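Local coordinates for protein 16S rRNA methylase (Escherichia coli, PDB 3MTE) that methylates N1 of adenine 1408 in the 16S rRNA of assembled 30S subunits, using S-adenosylmethionine, and so confers resistance to aminoglycosides such as kanamycin and apramycin, at residues 134-139 / 217-222. Residues are numbered along the deposited sequence; the frame is centred on the assembly and turned at random.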
loop_
_atom_site.group_PDB
_atom_site.type_symbol
_atom_site.label_atom_id
_atom_site.label_comp_id
_atom_site.label_asym_id
_atom_site.label_seq_id
_atom_site.Cartn_x
_atom_site.Cartn_y
_atom_site.Cartn_z
ATOM N N LYS A 134 -3.503 -15.136 -7.355
ATOM C CA LYS A 134 -2.954 -16.253 -6.603
ATOM C C LYS A 134 -1.436 -16.141 -6.529
ATOM O O LYS A 134 -0.765 -15.957 -7.552
ATOM C CB LYS A 134 -3.348 -17.564 -7.282
ATOM C CG LYS A 134 -2.956 -18.814 -6.523
ATOM C CD LYS A 134 -3.434 -20.057 -7.267
ATOM C CE LYS A 134 -3.160 -21.321 -6.472
ATOM N NZ LYS A 134 -3.808 -22.509 -7.100
ATOM N N GLU A 135 -0.907 -16.234 -5.312
ATOM C CA GLU A 135 0.536 -16.186 -5.058
ATOM C C GLU A 135 1.211 -14.840 -5.332
ATOM O O GLU A 135 2.438 -14.775 -5.464
ATOM C CB GLU A 135 1.267 -17.313 -5.797
ATOM C CG GLU A 135 1.000 -18.699 -5.220
ATOM C CD GLU A 135 1.441 -18.824 -3.763
ATOM O OE1 GLU A 135 2.561 -18.368 -3.428
ATOM O OE2 GLU A 135 0.666 -19.386 -2.957
ATOM N N ALA A 136 0.425 -13.768 -5.390
ATOM C CA ALA A 136 0.993 -12.424 -5.484
ATOM C C ALA A 136 1.913 -12.163 -4.304
ATOM O O ALA A 136 1.673 -12.646 -3.192
ATOM C CB ALA A 136 -0.104 -11.369 -5.515
ATOM N N HIS A 137 2.961 -11.383 -4.534
ATOM C CA HIS A 137 3.817 -10.944 -3.432
ATOM C C HIS A 137 3.104 -9.883 -2.592
ATOM O O HIS A 137 2.324 -9.088 -3.114
ATOM C CB HIS A 137 5.134 -10.396 -3.976
ATOM C CG HIS A 137 6.126 -10.058 -2.908
ATOM N ND1 HIS A 137 6.307 -8.774 -2.440
ATOM C CD2 HIS A 137 6.985 -10.839 -2.206
ATOM C CE1 HIS A 137 7.232 -8.777 -1.495
ATOM N NE2 HIS A 137 7.659 -10.017 -1.334
ATOM N N PHE A 138 3.362 -9.861 -1.287
ATOM C CA PHE A 138 2.896 -8.742 -0.465
ATOM C C PHE A 138 3.982 -8.295 0.489
ATOM O O PHE A 138 4.849 -9.084 0.869
ATOM C CB PHE A 138 1.612 -9.078 0.314
ATOM C CG PHE A 138 1.844 -9.897 1.563
ATOM C CD1 PHE A 138 2.034 -9.275 2.799
ATOM C CD2 PHE A 138 1.851 -11.280 1.507
ATOM C CE1 PHE A 138 2.249 -10.041 3.956
ATOM C CE2 PHE A 138 2.051 -12.049 2.659
ATOM C CZ PHE A 138 2.256 -11.429 3.875
ATOM N N GLU A 139 3.951 -7.015 0.841
ATOM C CA GLU A 139 4.727 -6.539 1.992
ATOM C C GLU A 139 3.948 -5.480 2.750
ATOM O O GLU A 139 3.297 -4.613 2.150
ATOM C CB GLU A 139 6.085 -5.986 1.564
ATOM C CG GLU A 139 5.978 -4.771 0.647
ATOM C CD GLU A 139 7.312 -4.076 0.423
ATOM O OE1 GLU A 139 8.192 -4.160 1.297
ATOM O OE2 GLU A 139 7.480 -3.440 -0.636
ATOM N N GLY A 217 5.452 -11.789 2.161
ATOM C CA GLY A 217 5.222 -13.167 1.783
ATOM C C GLY A 217 4.393 -13.187 0.523
ATOM O O GLY A 217 4.527 -12.304 -0.329
ATOM N N HIS A 218 3.533 -14.187 0.405
ATOM C CA HIS A 218 2.689 -14.290 -0.779
ATOM C C HIS A 218 1.233 -14.470 -0.409
ATOM O O HIS A 218 0.911 -14.973 0.662
ATOM C CB HIS A 218 3.166 -15.439 -1.668
ATOM C CG HIS A 218 4.501 -15.181 -2.290
ATOM N ND1 HIS A 218 5.688 -15.437 -1.635
ATOM C CD2 HIS A 218 4.838 -14.642 -3.485
ATOM C CE1 HIS A 218 6.698 -15.089 -2.413
ATOM N NE2 HIS A 218 6.208 -14.603 -3.541
ATOM N N VAL A 219 0.354 -14.063 -1.313
ATOM C CA VAL A 219 -1.070 -14.150 -1.063
ATOM C C VAL A 219 -1.489 -15.600 -1.296
ATOM O O VAL A 219 -1.251 -16.161 -2.365
ATOM C CB VAL A 219 -1.859 -13.177 -1.972
ATOM C CG1 VAL A 219 -3.352 -13.408 -1.826
ATOM C CG2 VAL A 219 -1.501 -11.720 -1.637
ATOM N N SER A 220 -2.086 -16.210 -0.280
ATOM C CA SER A 220 -2.388 -17.634 -0.330
ATOM C C SER A 220 -3.878 -17.898 -0.490
ATOM O O SER A 220 -4.287 -19.020 -0.776
ATOM C CB SER A 220 -1.886 -18.321 0.940
ATOM O OG SER A 220 -2.474 -17.733 2.093
ATOM N N LYS A 221 -4.685 -16.861 -0.302
ATOM C CA LYS A 221 -6.136 -17.009 -0.277
ATOM C C LYS A 221 -6.693 -17.730 -1.507
ATOM O O LYS A 221 -7.766 -18.338 -1.441
ATOM C CB LYS A 221 -6.810 -15.644 -0.118
ATOM C CG LYS A 221 -8.305 -15.722 0.129
ATOM C CD LYS A 221 -8.926 -14.350 0.328
ATOM C CE LYS A 221 -10.434 -14.482 0.479
ATOM N NZ LYS A 221 -11.132 -13.175 0.413
ATOM N N HIS A 222 -5.962 -17.671 -2.618
ATOM C CA HIS A 222 -6.474 -18.181 -3.890
ATOM C C HIS A 222 -5.834 -19.502 -4.325
ATOM O O HIS A 222 -4.723 -19.837 -3.913
ATOM C CB HIS A 222 -6.309 -17.124 -4.985
ATOM C CG HIS A 222 -6.690 -15.742 -4.548
ATOM N ND1 HIS A 222 -7.984 -15.392 -4.226
ATOM C CD2 HIS A 222 -5.946 -14.621 -4.388
ATOM C CE1 HIS A 222 -8.020 -14.117 -3.881
ATOM N NE2 HIS A 222 -6.797 -13.626 -3.972
#
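In the mixed seven-stranded sheet of this Rossmann-like methyltransferase, with the strand order 3-2-1-4-5-7-6 of the class I fold, Phe138 and Gly217 form an antiparallel hydrogen-bonded pair where strands 136-142 and 212-219 meet. Phe138 N reaches Gly217 O at 2.9 Å, and Gly217 N returns a bond to Phe138 O at 3.1 Å. Phe138 CG sits between the backbone N and the carbonyl carbon (chi1 79°), which brings one ring face, near its rim, against Gly217 N, 3.6 Å from Phe138 CZ. On the other face of the sheet His137 and His218 make a T-shaped stack, planes at 82°: the edge of His137 points at the face of His218, with His137 CD2 over that face, 4.1 Å from His218 NE2. The Glu135 side chain crosses that of His218 at about a right angle, Glu135 OE1 3.5 Å from His218 CB. Val219 N to Ala136 O (2.7 Å) and Glu135 N to Val219 O (3.0 Å) carry the pairing to the corner at Lys134 and Glu135. From edge strand 180-188, Arg181 forms a salt bridge with Glu135 OE1, and Asp183 a hydrogen bond with His218 ND1; strand 101-107 flanks 136-142 across from 212-219, and helix 122-129 packs on Val219 through Ala129.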